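Local coordinates for protein putative fimbrial subunit (Corynebacterium diphtheriae, PDB 4HSQ) that probably builds the shaft of a bacterial surface pilus as the major pilin SpaD, this piece being its domains D2 and D3, at residues H146-V151 and T201-H206; K150-D155 and T264-I269; V162-E167 and T194-T199; C224-K229 and P239-I244. All coordinates share one frame; numbering follows the deposited sequence.

Contact 1: residues H146-V151 and T201-H206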
loop_
_atom_site.group_PDB
_atom_site.type_symbol
_atom_site.label_atom_id
_atom_site.label_comp_id
_atom_site.label_asym_id
_atom_site.label_seq_id
_atom_site.Cartn_x
_atom_site.Cartn_y
_atom_site.Cartn_z
ATOM N N HIS A 146 5.313 -3.188 -1.296
ATOM C CA HIS A 146 4.478 -4.351 -1.611
ATOM C C HIS A 146 5.261 -5.264 -2.482
ATOM O O HIS A 146 6.041 -4.782 -3.291
ATOM C CB HIS A 146 3.159 -3.964 -2.312
ATOM C CG HIS A 146 2.154 -3.284 -1.419
ATOM N ND1 HIS A 146 2.239 -1.935 -1.140
ATOM C CD2 HIS A 146 1.057 -3.792 -0.797
ATOM C CE1 HIS A 146 1.210 -1.663 -0.353
ATOM N NE2 HIS A 146 0.472 -2.753 -0.119
ATOM N N GLY A 147 4.983 -6.560 -2.412
ATOM C CA GLY A 147 5.672 -7.512 -3.275
ATOM C C GLY A 147 4.717 -8.541 -3.812
ATOM O O GLY A 147 3.582 -8.663 -3.338
ATOM N N LYS A 148 5.153 -9.252 -4.828
ATOM C CA LYS A 148 4.337 -10.339 -5.385
ATOM C C LYS A 148 4.664 -11.654 -4.698
ATOM O O LYS A 148 5.807 -11.893 -4.329
ATOM C CB LYS A 148 4.589 -10.474 -6.879
ATOM C CG LYS A 148 4.129 -9.248 -7.633
ATOM C CD LYS A 148 4.024 -9.563 -9.128
ATOM C CE LYS A 148 4.805 -8.599 -9.971
ATOM N NZ LYS A 148 4.863 -9.062 -11.382
ATOM N N LEU A 149 3.657 -12.509 -4.541
ATOM C CA LEU A 149 3.839 -13.812 -3.963
ATOM C C LEU A 149 3.483 -14.853 -5.024
ATOM O O LEU A 149 2.318 -14.986 -5.382
ATOM C CB LEU A 149 3.019 -14.009 -2.670
ATOM C CG LEU A 149 3.087 -15.437 -2.076
ATOM C CD1 LEU A 149 4.539 -15.820 -1.694
ATOM C CD2 LEU A 149 2.157 -15.578 -0.895
ATOM N N LYS A 150 4.501 -15.558 -5.535
ATOM C CA LYS A 150 4.298 -16.596 -6.540
ATOM C C LYS A 150 4.385 -17.948 -5.855
ATOM O O LYS A 150 5.356 -18.229 -5.144
ATOM C CB LYS A 150 5.368 -16.466 -7.648
ATOM C CG LYS A 150 5.315 -17.543 -8.709
ATOM C CD LYS A 150 6.435 -17.348 -9.736
ATOM C CE LYS A 150 6.379 -18.477 -10.741
ATOM N NZ LYS A 150 7.219 -18.219 -11.932
ATOM N N VAL A 151 3.386 -18.794 -6.083
ATOM C CA VAL A 151 3.366 -20.131 -5.522
ATOM C C VAL A 151 3.581 -21.141 -6.643
ATOM O O VAL A 151 2.945 -21.025 -7.679
ATOM C CB VAL A 151 2.054 -20.384 -4.741
ATOM C CG1 VAL A 151 1.921 -21.846 -4.321
ATOM C CG2 VAL A 151 1.992 -19.472 -3.520
ATOM N N THR A 201 0.212 -16.217 -9.063
ATOM C CA THR A 201 0.919 -15.115 -8.425
ATOM C C THR A 201 -0.117 -14.188 -7.798
ATOM O O THR A 201 -1.089 -13.805 -8.457
ATOM C CB THR A 201 1.819 -14.376 -9.452
ATOM O OG1 THR A 201 2.803 -15.285 -9.938
ATOM C CG2 THR A 201 2.531 -13.184 -8.839
ATOM N N ILE A 202 0.088 -13.841 -6.526
ATOM C CA ILE A 202 -0.741 -12.867 -5.841
ATOM C C ILE A 202 -0.009 -11.540 -5.985
ATOM O O ILE A 202 1.072 -11.370 -5.416
ATOM C CB ILE A 202 -1.019 -13.232 -4.346
ATOM C CG1 ILE A 202 -1.577 -14.656 -4.185
ATOM C CG2 ILE A 202 -1.932 -12.162 -3.678
ATOM C CD1 ILE A 202 -1.744 -15.132 -2.730
ATOM N N ASP A 203 -0.564 -10.637 -6.791
ATOM C CA ASP A 203 -0.061 -9.281 -6.978
ATOM C C ASP A 203 -1.040 -8.335 -6.220
ATOM O O ASP A 203 -2.108 -7.986 -6.740
ATOM C CB ASP A 203 0.059 -8.952 -8.483
ATOM C CG ASP A 203 0.657 -7.580 -8.787
ATOM O OD1 ASP A 203 0.831 -6.783 -7.847
ATOM O OD2 ASP A 203 0.979 -7.322 -9.956
ATOM N N GLY A 204 -0.771 -8.040 -4.950
ATOM C CA GLY A 204 0.454 -8.300 -4.204
ATOM C C GLY A 204 0.184 -8.010 -2.756
ATOM O O GLY A 204 -0.927 -7.597 -2.402
ATOM N N LEU A 205 1.194 -8.199 -1.906
ATOM C CA LEU A 205 1.002 -8.084 -0.480
ATOM C C LEU A 205 1.903 -7.054 0.137
ATOM O O LEU A 205 3.015 -6.845 -0.334
ATOM C CB LEU A 205 1.269 -9.451 0.194
ATOM C CG LEU A 205 0.502 -10.663 -0.354
ATOM C CD1 LEU A 205 1.005 -11.961 0.302
ATOM C CD2 LEU A 205 -1.017 -10.477 -0.161
ATOM N N HIS A 206 1.444 -6.458 1.246
ATOM C CA HIS A 206 2.247 -5.504 2.014
ATOM C C HIS A 206 3.390 -6.260 2.676
ATOM O O HIS A 206 3.178 -7.337 3.261
ATOM C CB HIS A 206 1.362 -4.865 3.085
ATOM C CG HIS A 206 1.898 -3.606 3.680
ATOM N ND1 HIS A 206 3.091 -3.582 4.391
ATOM C CD2 HIS A 206 1.336 -2.380 3.733
ATOM C CE1 HIS A 206 3.216 -2.343 4.849
ATOM N NE2 HIS A 206 2.180 -1.587 4.494
#
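Two neighbouring antiparallel strands of the prealbumin-like (CnaB-type) domain meet here, with one end of the pair lying against the N-terminal domain of the construct. Gly147 and Leu205 form one hydrogen-bonded pair and Leu149 and Ile202 another. Leu205 N reaches Gly147 O at 2.8 Å, nearly along the C=O axis, whereas Ile202 N approaches Leu149 O from above the carbonyl plane though the N-H...O angle is nearly straight (171°).

His146 turns its ring beside its own backbone N, anti to the carbonyl carbon (chi1 -72°), and so lays it over the end of the partner strand. Its CB lies 3.5 Å from Leu205 O; farther out, CD2 comes 3.4 Å from His206 N. At the tip, NE2 is 3.9 Å from His206 CB and hydrogen-bonds to Gln15 O. His206 sends the edge of its ring toward the face of His146 in a T-shaped stack, the planes at 63°, while its own NE2 bonds to Asp12. Two flat, polar rings suit this buried place, since they pack on each other and still hold the preceding domain.

On the face of Leu149, Ile202 and Leu205 the chemistry is purely apolar: Leu149 CD2 meets Leu205 CD1 at 4.0 Å, beside Leu225 of strand 222-229. The peptide between Asp203 and Gly204 is cis, and Gly204 lies close against the other strand. Glycine fits because a side chain would collide with Gly147 O, which already lies 3.3 Å from Gly204 CA.

Contact 2: residues K150-D155 and T264-I269. With CA (calcium ion), chain B.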
loop_
_atom_site.group_PDB
_atom_site.type_symbol
_atom_site.label_atom_id
_atom_site.label_comp_id
_atom_site.label_asym_id
_atom_site.label_seq_id
_atom_site.Cartn_x
_atom_site.Cartn_y
_atom_site.Cartn_z
ATOM N N LYS A 150 4.501 -15.558 -5.535
ATOM C CA LYS A 150 4.298 -16.596 -6.540
ATOM C C LYS A 150 4.385 -17.948 -5.855
ATOM O O LYS A 150 5.356 -18.229 -5.144
ATOM C CB LYS A 150 5.368 -16.466 -7.648
ATOM C CG LYS A 150 5.315 -17.543 -8.709
ATOM C CD LYS A 150 6.435 -17.348 -9.736
ATOM C CE LYS A 150 6.379 -18.477 -10.741
ATOM N NZ LYS A 150 7.219 -18.219 -11.932
ATOM N N VAL A 151 3.386 -18.794 -6.083
ATOM C CA VAL A 151 3.366 -20.131 -5.522
ATOM C C VAL A 151 3.581 -21.141 -6.643
ATOM O O VAL A 151 2.945 -21.025 -7.679
ATOM C CB VAL A 151 2.054 -20.384 -4.741
ATOM C CG1 VAL A 151 1.921 -21.846 -4.321
ATOM C CG2 VAL A 151 1.992 -19.472 -3.520
ATOM N N VAL A 152 4.504 -22.094 -6.455
ATOM C CA VAL A 152 4.723 -23.116 -7.485
ATOM C C VAL A 152 4.435 -24.477 -6.832
ATOM O O VAL A 152 5.014 -24.806 -5.804
ATOM C CB VAL A 152 6.081 -23.021 -8.232
ATOM C CG1 VAL A 152 7.233 -22.751 -7.292
ATOM C CG2 VAL A 152 6.348 -24.244 -9.126
ATOM N N LYS A 153 3.450 -25.203 -7.379
ATOM C CA LYS A 153 3.054 -26.488 -6.831
ATOM C C LYS A 153 3.802 -27.594 -7.523
ATOM O O LYS A 153 3.741 -27.709 -8.735
ATOM C CB LYS A 153 1.557 -26.694 -6.933
ATOM C CG LYS A 153 1.056 -27.888 -6.123
ATOM C CD LYS A 153 1.179 -27.565 -4.632
ATOM C CE LYS A 153 0.713 -28.617 -3.723
ATOM N NZ LYS A 153 1.299 -29.948 -4.001
ATOM N N LYS A 154 4.498 -28.415 -6.747
ATOM C CA LYS A 154 5.291 -29.490 -7.322
ATOM C C LYS A 154 4.996 -30.827 -6.684
ATOM O O LYS A 154 4.425 -30.908 -5.599
ATOM C CB LYS A 154 6.786 -29.159 -7.155
ATOM C CG LYS A 154 7.263 -28.048 -8.098
ATOM C CD LYS A 154 8.764 -27.844 -8.044
ATOM C CE LYS A 154 9.217 -26.990 -9.201
ATOM N NZ LYS A 154 10.649 -26.614 -9.085
ATOM N N ASP A 155 5.407 -31.885 -7.358
ATOM C CA ASP A 155 5.287 -33.244 -6.837
ATOM C C ASP A 155 6.521 -33.468 -5.958
ATOM O O ASP A 155 7.638 -33.233 -6.424
ATOM C CB ASP A 155 5.234 -34.236 -8.013
ATOM C CG ASP A 155 5.053 -35.699 -7.658
ATOM O OD1 ASP A 155 4.424 -36.419 -8.451
ATOM O OD2 ASP A 155 5.597 -36.134 -6.620
ATOM N N THR A 264 9.264 -10.276 -6.433
ATOM C CA THR A 264 8.493 -11.504 -6.214
ATOM C C THR A 264 9.205 -12.460 -5.276
ATOM O O THR A 264 10.390 -12.736 -5.431
ATOM C CB THR A 264 8.239 -12.236 -7.566
ATOM O OG1 THR A 264 7.789 -11.283 -8.537
ATOM C CG2 THR A 264 7.218 -13.392 -7.448
ATOM N N LEU A 265 8.448 -13.008 -4.353
ATOM C CA LEU A 265 8.905 -14.077 -3.501
ATOM C C LEU A 265 8.276 -15.318 -4.084
ATOM O O LEU A 265 7.080 -15.305 -4.347
ATOM C CB LEU A 265 8.494 -13.855 -2.057
ATOM C CG LEU A 265 9.134 -14.808 -1.041
ATOM C CD1 LEU A 265 9.465 -14.060 0.234
ATOM C CD2 LEU A 265 8.207 -15.955 -0.710
ATOM N N VAL A 266 9.069 -16.362 -4.316
ATOM C CA VAL A 266 8.588 -17.624 -4.878
ATOM C C VAL A 266 8.579 -18.666 -3.766
ATOM O O VAL A 266 9.594 -18.896 -3.106
ATOM C CB VAL A 266 9.412 -18.120 -6.120
ATOM C CG1 VAL A 266 8.897 -19.464 -6.633
ATOM C CG2 VAL A 266 9.424 -17.098 -7.238
ATOM N N SER A 267 7.426 -19.277 -3.562
ATOM C CA SER A 267 7.207 -20.327 -2.569
ATOM C C SER A 267 6.933 -21.655 -3.279
ATOM O O SER A 267 5.915 -21.742 -3.959
ATOM C CB SER A 267 6.010 -19.959 -1.690
ATOM O OG SER A 267 5.771 -20.954 -0.706
ATOM N N GLU A 268 7.814 -22.676 -3.126
ATOM C CA GLU A 268 7.602 -24.016 -3.729
ATOM C C GLU A 268 6.957 -24.894 -2.719
ATOM O O GLU A 268 7.466 -24.990 -1.605
ATOM C CB GLU A 268 8.905 -24.677 -4.212
ATOM C CG GLU A 268 9.533 -24.033 -5.422
ATOM C CD GLU A 268 10.557 -24.875 -6.161
ATOM O OE1 GLU A 268 11.130 -25.810 -5.556
ATOM O OE2 GLU A 268 10.799 -24.574 -7.351
ATOM N N ILE A 269 5.791 -25.468 -3.053
ATOM C CA ILE A 269 5.011 -26.280 -2.112
ATOM C C ILE A 269 4.873 -27.663 -2.720
ATOM O O ILE A 269 4.504 -27.787 -3.895
ATOM C CB ILE A 269 3.644 -25.605 -1.772
ATOM C CG1 ILE A 269 3.901 -24.232 -1.069
ATOM C CG2 ILE A 269 2.773 -26.533 -0.879
ATOM C CD1 ILE A 269 2.765 -23.321 -0.933
HETATM CA CA CA B . 12.616 -12.503 -5.346
HETATM O O HOH W 1 12.622 -13.839 -3.259
#
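Lys153 carries its CG anti to the backbone N (chi1 -168°), then bends at chi2 and chi4, folding the chain across Ile269 so that CD rests 3.4 Å from Ile269 O. This route takes NZ to Asn271 CG, to which it is covalently joined. On the other face, Lys154 and Glu268 both set CG beside the backbone N and run out extended, and their tips meet in a salt bridge: Lys154 NZ to Glu268 OE2 is 2.7 Å, with the amine well above the carboxylate plane. Val152 has CG1 in the crowded position between N and carbonyl carbon (chi1 43°), where it presses on Glu268 CG at a tight 3.2 Å.

The backbones are parallel, with near-straight bonds from Lys150 N to Leu265 O, Ser267 N to Lys150 O and onward to Lys154 N. Val151 CG1 and Ile269 CD1 touch at 3.8 Å on the buried face, where Leu225 covers them; branched residues suit such extended, close-packed strands. At the opposite end, Thr264 O binds the calcium ion at 2.2 Å, together with Ile251, Glu253, Asp260, Asp261 and a water.

Once joined to Asn271, the nitrogen of Lys153 is an amide and should carry no charge, which suits its burial; this isopeptide bond ties the first and last strands of the domain together and probably helps it withstand pulling along the pilus.

Contact 3: residues V162-E167 and T194-T199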
loop_
_atom_site.group_PDB
_atom_site.type_symbol
_atom_site.label_atom_id
_atom_site.label_comp_id
_atom_site.label_asym_id
_atom_site.label_seq_id
_atom_site.Cartn_x
_atom_site.Cartn_y
_atom_site.Cartn_z
ATOM N N VAL A 162 5.333 -30.066 -12.245
ATOM C CA VAL A 162 4.542 -28.961 -11.693
ATOM C C VAL A 162 3.075 -29.368 -11.756
ATOM O O VAL A 162 2.682 -30.110 -12.655
ATOM C CB VAL A 162 4.847 -27.591 -12.357
ATOM C CG1 VAL A 162 6.277 -27.140 -12.032
ATOM C CG2 VAL A 162 4.621 -27.625 -13.867
ATOM N N LEU A 163 2.273 -28.923 -10.779
ATOM C CA LEU A 163 0.892 -29.391 -10.655
ATOM C C LEU A 163 -0.149 -28.304 -10.729
ATOM O O LEU A 163 -0.139 -27.356 -9.957
ATOM C CB LEU A 163 0.738 -30.157 -9.327
ATOM C CG LEU A 163 1.809 -31.239 -9.030
ATOM C CD1 LEU A 163 1.659 -31.772 -7.615
ATOM C CD2 LEU A 163 1.715 -32.400 -10.030
ATOM N N LYS A 164 -1.072 -28.475 -11.663
ATOM C CA LYS A 164 -2.229 -27.608 -11.869
ATOM C C LYS A 164 -3.339 -28.062 -10.928
ATOM O O LYS A 164 -3.409 -29.251 -10.572
ATOM C CB LYS A 164 -2.680 -27.720 -13.347
ATOM C CG LYS A 164 -3.946 -26.948 -13.714
ATOM C CD LYS A 164 -4.487 -27.403 -15.069
ATOM C CE LYS A 164 -5.641 -26.567 -15.569
ATOM N NZ LYS A 164 -6.137 -27.056 -16.888
ATOM N N GLY A 165 -4.204 -27.126 -10.546
ATOM C CA GLY A 165 -5.393 -27.444 -9.766
ATOM C C GLY A 165 -5.289 -27.391 -8.263
ATOM O O GLY A 165 -6.271 -27.699 -7.585
ATOM N N ALA A 166 -4.124 -27.027 -7.708
ATOM C CA ALA A 166 -4.033 -26.933 -6.244
ATOM C C ALA A 166 -4.671 -25.628 -5.830
ATOM O O ALA A 166 -4.411 -24.601 -6.473
ATOM C CB ALA A 166 -2.578 -27.007 -5.779
ATOM N N GLU A 167 -5.489 -25.647 -4.760
ATOM C CA GLU A 167 -6.179 -24.445 -4.305
ATOM C C GLU A 167 -5.664 -23.981 -2.962
ATOM O O GLU A 167 -5.427 -24.788 -2.062
ATOM C CB GLU A 167 -7.698 -24.646 -4.259
ATOM C CG GLU A 167 -8.304 -24.768 -5.650
ATOM C CD GLU A 167 -9.771 -25.147 -5.722
ATOM O OE1 GLU A 167 -10.440 -25.232 -4.666
ATOM O OE2 GLU A 167 -10.255 -25.360 -6.855
ATOM N N THR A 194 -3.461 -23.146 -8.835
ATOM C CA THR A 194 -2.276 -23.239 -9.681
ATOM C C THR A 194 -2.741 -23.549 -11.132
ATOM O O THR A 194 -3.693 -24.314 -11.329
ATOM C CB THR A 194 -1.262 -24.241 -9.139
ATOM O OG1 THR A 194 -1.853 -25.547 -9.075
ATOM C CG2 THR A 194 -0.707 -23.817 -7.761
ATOM N N GLY A 195 -2.137 -22.857 -12.088
ATOM C CA GLY A 195 -2.449 -23.007 -13.510
ATOM C C GLY A 195 -1.672 -24.136 -14.162
ATOM O O GLY A 195 -1.129 -24.996 -13.462
ATOM N N ASP A 196 -1.580 -24.125 -15.515
ATOM C CA ASP A 196 -0.918 -25.195 -16.287
ATOM C C ASP A 196 0.580 -25.335 -15.965
ATOM O O ASP A 196 1.112 -26.445 -16.038
ATOM C CB ASP A 196 -1.115 -24.984 -17.804
ATOM C CG ASP A 196 -2.573 -25.039 -18.262
ATOM O OD1 ASP A 196 -3.264 -26.033 -17.939
ATOM O OD2 ASP A 196 -3.004 -24.115 -18.988
ATOM N N ASP A 197 1.248 -24.226 -15.582
ATOM C CA ASP A 197 2.651 -24.248 -15.195
ATOM C C ASP A 197 2.825 -24.527 -13.679
ATOM O O ASP A 197 3.929 -24.386 -13.158
ATOM C CB ASP A 197 3.328 -22.921 -15.579
ATOM C CG ASP A 197 2.821 -21.657 -14.891
ATOM O OD1 ASP A 197 1.848 -21.747 -14.102
ATOM O OD2 ASP A 197 3.431 -20.583 -15.102
ATOM N N GLY A 198 1.750 -24.934 -13.002
ATOM C CA GLY A 198 1.782 -25.241 -11.570
ATOM C C GLY A 198 1.903 -24.015 -10.681
ATOM O O GLY A 198 2.206 -24.136 -9.494
ATOM N N THR A 199 1.626 -22.826 -11.224
ATOM C CA THR A 199 1.786 -21.595 -10.435
ATOM C C THR A 199 0.558 -20.675 -10.433
ATOM O O THR A 199 -0.354 -20.791 -11.245
ATOM C CB THR A 199 3.001 -20.737 -10.968
ATOM O OG1 THR A 199 2.618 -19.929 -12.093
ATOM C CG2 THR A 199 4.256 -21.546 -11.269
#
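The hydroxyl of Thr194 is the hub. It donates to Leu163 O at 2.6 Å, on a lone pair in the carbonyl plane, and accepts from Ala166 N at 3.0 Å, so two bonds fix its rotation. OG1 reaches both because it occupies the crowded position between backbone N and carbonyl carbon (chi1 60°). The backbone of Thr194 joins in: its O takes a straight bond from Gly165 N, arriving above the carbonyl plane, and its N bonds to Ala166 O at 2.9 Å. Gly165 has a positive phi, a conformation natural to glycine.

Next out, the extended Lys164 runs alongside Asp196, and NZ makes a weak salt bridge to OD1 at 3.2 Å at the exposed surface. Val162 leans its CG2 on Asp197 O.

What positions these groups is the turn from Gly195 to Gly198. Gly198, also at positive phi, slips its CA to 3.3 Å from Leu163 O, where a side chain would clash. Asp197 OD1 accepts from Thr199 N, an Asx turn, and also from Thr199 OG1. Farther out, the backbone of Lys153 bonds to Leu163 and Gly198. With Gly198 N bonded to Gly195 O and Gly195 N to Thr199 O, the loop has the geometry of a type I turn with a G1 bulge.

Contact 4: residues C224-K229 and P239-I244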
loop_
_atom_site.group_PDB
_atom_site.type_symbol
_atom_site.label_atom_id
_atom_site.label_comp_id
_atom_site.label_asym_id
_atom_site.label_seq_id
_atom_site.Cartn_x
_atom_site.Cartn_y
_atom_site.Cartn_z
ATOM N N CYS A 224 0.603 -16.715 5.703
ATOM C CA CYS A 224 0.513 -18.165 5.686
ATOM C C CYS A 224 -0.342 -18.568 4.495
ATOM O O CYS A 224 -1.395 -17.979 4.282
ATOM C CB CYS A 224 -0.085 -18.685 6.998
ATOM S SG CYS A 224 1.125 -18.883 8.331
ATOM N N LEU A 225 0.083 -19.571 3.755
ATOM C CA LEU A 225 -0.699 -20.164 2.652
ATOM C C LEU A 225 -1.295 -21.436 3.164
ATOM O O LEU A 225 -0.564 -22.264 3.677
ATOM C CB LEU A 225 0.208 -20.481 1.438
ATOM C CG LEU A 225 0.715 -19.252 0.698
ATOM C CD1 LEU A 225 2.001 -19.561 -0.041
ATOM C CD2 LEU A 225 -0.341 -18.753 -0.265
ATOM N N LYS A 226 -2.609 -21.598 3.032
ATOM C CA LYS A 226 -3.319 -22.791 3.447
ATOM C C LYS A 226 -3.754 -23.522 2.203
ATOM O O LYS A 226 -4.549 -22.983 1.452
ATOM C CB LYS A 226 -4.543 -22.408 4.304
ATOM C CG LYS A 226 -5.262 -23.612 4.867
ATOM C CD LYS A 226 -6.527 -23.188 5.583
ATOM C CE LYS A 226 -7.163 -24.355 6.301
ATOM N NZ LYS A 226 -8.387 -23.950 7.041
ATOM N N GLU A 227 -3.249 -24.722 1.976
ATOM C CA GLU A 227 -3.677 -25.500 0.809
ATOM C C GLU A 227 -4.985 -26.157 1.151
ATOM O O GLU A 227 -5.040 -26.951 2.081
ATOM C CB GLU A 227 -2.617 -26.515 0.428
ATOM C CG GLU A 227 -2.893 -27.151 -0.923
ATOM C CD GLU A 227 -1.857 -28.183 -1.299
ATOM O OE1 GLU A 227 -0.713 -28.108 -0.796
ATOM O OE2 GLU A 227 -2.194 -29.073 -2.107
ATOM N N THR A 228 -6.060 -25.754 0.474
ATOM C CA THR A 228 -7.407 -26.248 0.810
ATOM C C THR A 228 -7.806 -27.426 -0.083
ATOM O O THR A 228 -8.665 -28.221 0.313
ATOM C CB THR A 228 -8.431 -25.107 0.743
ATOM O OG1 THR A 228 -8.314 -24.480 -0.527
ATOM C CG2 THR A 228 -8.200 -24.045 1.854
ATOM N N LYS A 229 -7.182 -27.537 -1.273
ATOM C CA LYS A 229 -7.458 -28.637 -2.203
ATOM C C LYS A 229 -6.197 -29.017 -2.925
ATOM O O LYS A 229 -5.503 -28.152 -3.452
ATOM C CB LYS A 229 -8.562 -28.264 -3.210
ATOM C CG LYS A 229 -9.019 -29.458 -4.052
ATOM C CD LYS A 229 -9.959 -29.017 -5.169
ATOM C CE LYS A 229 -9.241 -28.728 -6.461
ATOM N NZ LYS A 229 -8.585 -29.934 -7.048
ATOM N N PRO A 239 1.682 -30.919 7.291
ATOM C CA PRO A 239 0.803 -29.736 7.366
ATOM C C PRO A 239 0.425 -29.167 5.998
ATOM O O PRO A 239 1.172 -29.321 5.030
ATOM C CB PRO A 239 1.659 -28.736 8.155
ATOM C CG PRO A 239 3.066 -29.096 7.782
ATOM C CD PRO A 239 3.044 -30.597 7.767
ATOM N N ASN A 240 -0.752 -28.538 5.928
ATOM C CA ASN A 240 -1.229 -27.895 4.704
ATOM C C ASN A 240 -1.090 -26.361 4.834
ATOM O O ASN A 240 -1.585 -25.630 3.983
ATOM C CB ASN A 240 -2.670 -28.320 4.373
ATOM C CG ASN A 240 -3.715 -27.799 5.322
ATOM O OD1 ASN A 240 -3.492 -27.684 6.527
ATOM N ND2 ASN A 240 -4.890 -27.467 4.784
ATOM N N VAL A 241 -0.342 -25.889 5.845
ATOM C CA VAL A 241 -0.099 -24.456 6.062
ATOM C C VAL A 241 1.402 -24.186 5.912
ATOM O O VAL A 241 2.228 -24.843 6.545
ATOM C CB VAL A 241 -0.653 -23.888 7.403
ATOM C CG1 VAL A 241 -0.229 -22.421 7.586
ATOM C CG2 VAL A 241 -2.183 -24.007 7.484
ATOM N N THR A 242 1.740 -23.257 5.039
ATOM C CA THR A 242 3.114 -22.839 4.755
ATOM C C THR A 242 3.268 -21.387 5.182
ATOM O O THR A 242 2.528 -20.541 4.694
ATOM C CB THR A 242 3.405 -22.977 3.240
ATOM O OG1 THR A 242 3.259 -24.331 2.834
ATOM C CG2 THR A 242 4.794 -22.447 2.840
ATOM N N GLU A 243 4.235 -21.085 6.050
ATOM C CA GLU A 243 4.412 -19.693 6.456
ATOM C C GLU A 243 5.396 -19.030 5.513
ATOM O O GLU A 243 6.305 -19.675 5.003
ATOM C CB GLU A 243 4.848 -19.567 7.941
ATOM C CG GLU A 243 6.221 -20.124 8.251
ATOM C CD GLU A 243 6.642 -19.940 9.695
ATOM O OE1 GLU A 243 5.749 -19.848 10.562
ATOM O OE2 GLU A 243 7.864 -19.963 9.970
ATOM N N ILE A 244 5.200 -17.751 5.275
ATOM C CA ILE A 244 6.037 -16.962 4.374
ATOM C C ILE A 244 6.639 -15.783 5.136
ATOM O O ILE A 244 5.881 -14.986 5.697
ATOM C CB ILE A 244 5.155 -16.463 3.185
ATOM C CG1 ILE A 244 4.492 -17.624 2.400
ATOM C CG2 ILE A 244 5.914 -15.518 2.256
ATOM C CD1 ILE A 244 5.431 -18.527 1.681
#
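A beta hairpin at the edge of the four-stranded antiparallel sheet of the prealbumin-like domain makes this contact, strand 241-244 being outermost. Leu225 and Thr242 are its hydrogen-bonded pair, Leu225 N giving to Thr242 O at 2.8 Å and the return bond being about as straight.

Just before the strand, Asn240 grips the backbone of Glu227 twice. Its O accepts from Glu227 N at 2.8 Å nearly along the C=O axis. Its side chain, with CG in the crowded position between N and carbonyl carbon (chi1 69°), doubles back so that ND2 donates to Glu227 O at 2.8 Å from above the carbonyl plane. Asparagine suits this spot because a short amide can extend the pairing just before the strand begins. Lys226, fully extended, runs alongside that amide, its CG 3.9 Å from Asn240 ND2.

The face of Cys224, Lys226, Val241 and Glu243 is the outer one. There Val241 CG1 lies 3.8 Å from Cys224 CB, and Glu243 CB packs on the sulfur at the same distance. Cys224 SG is in a disulfide with Cys173 of strand 167-173, while Glu243 pairs with Lys222. On the other face Leu225 CD1 meets Ile244 CD1 at 4.0 Å, facing Leu149, Val151 and Ile269.

The sheet is thus stapled by a disulfide on one side, while on the other Glu227 touches Lys153; CnaB domains place an acidic side chain beside their Lys-Asn bond, a role with which Glu227 is consistent.

Overall arrangement
Contacts 1 and 2 are buried and share strand 142-155, which pairs antiparallel with 201-206 and parallel with 264-269; they make one sheet of the domain. Contact 4, partly buried, belongs to the facing sheet, and its Leu225 and Ile244 close the apolar interior against Leu149, Val151 and Leu265. Contact 3, partly buried, joins two loops at the far end of the domain, held to contact 2 through the backbone of Lys153 and to contact 4 through Glu167. Chemistry follows place: stacked histidines where contact 1 meets the other domain, covalent and metal bonds in contact 2, a threonine hub and glycines in contact 3, a disulfide and backbone-gripping asparagine in contact 4.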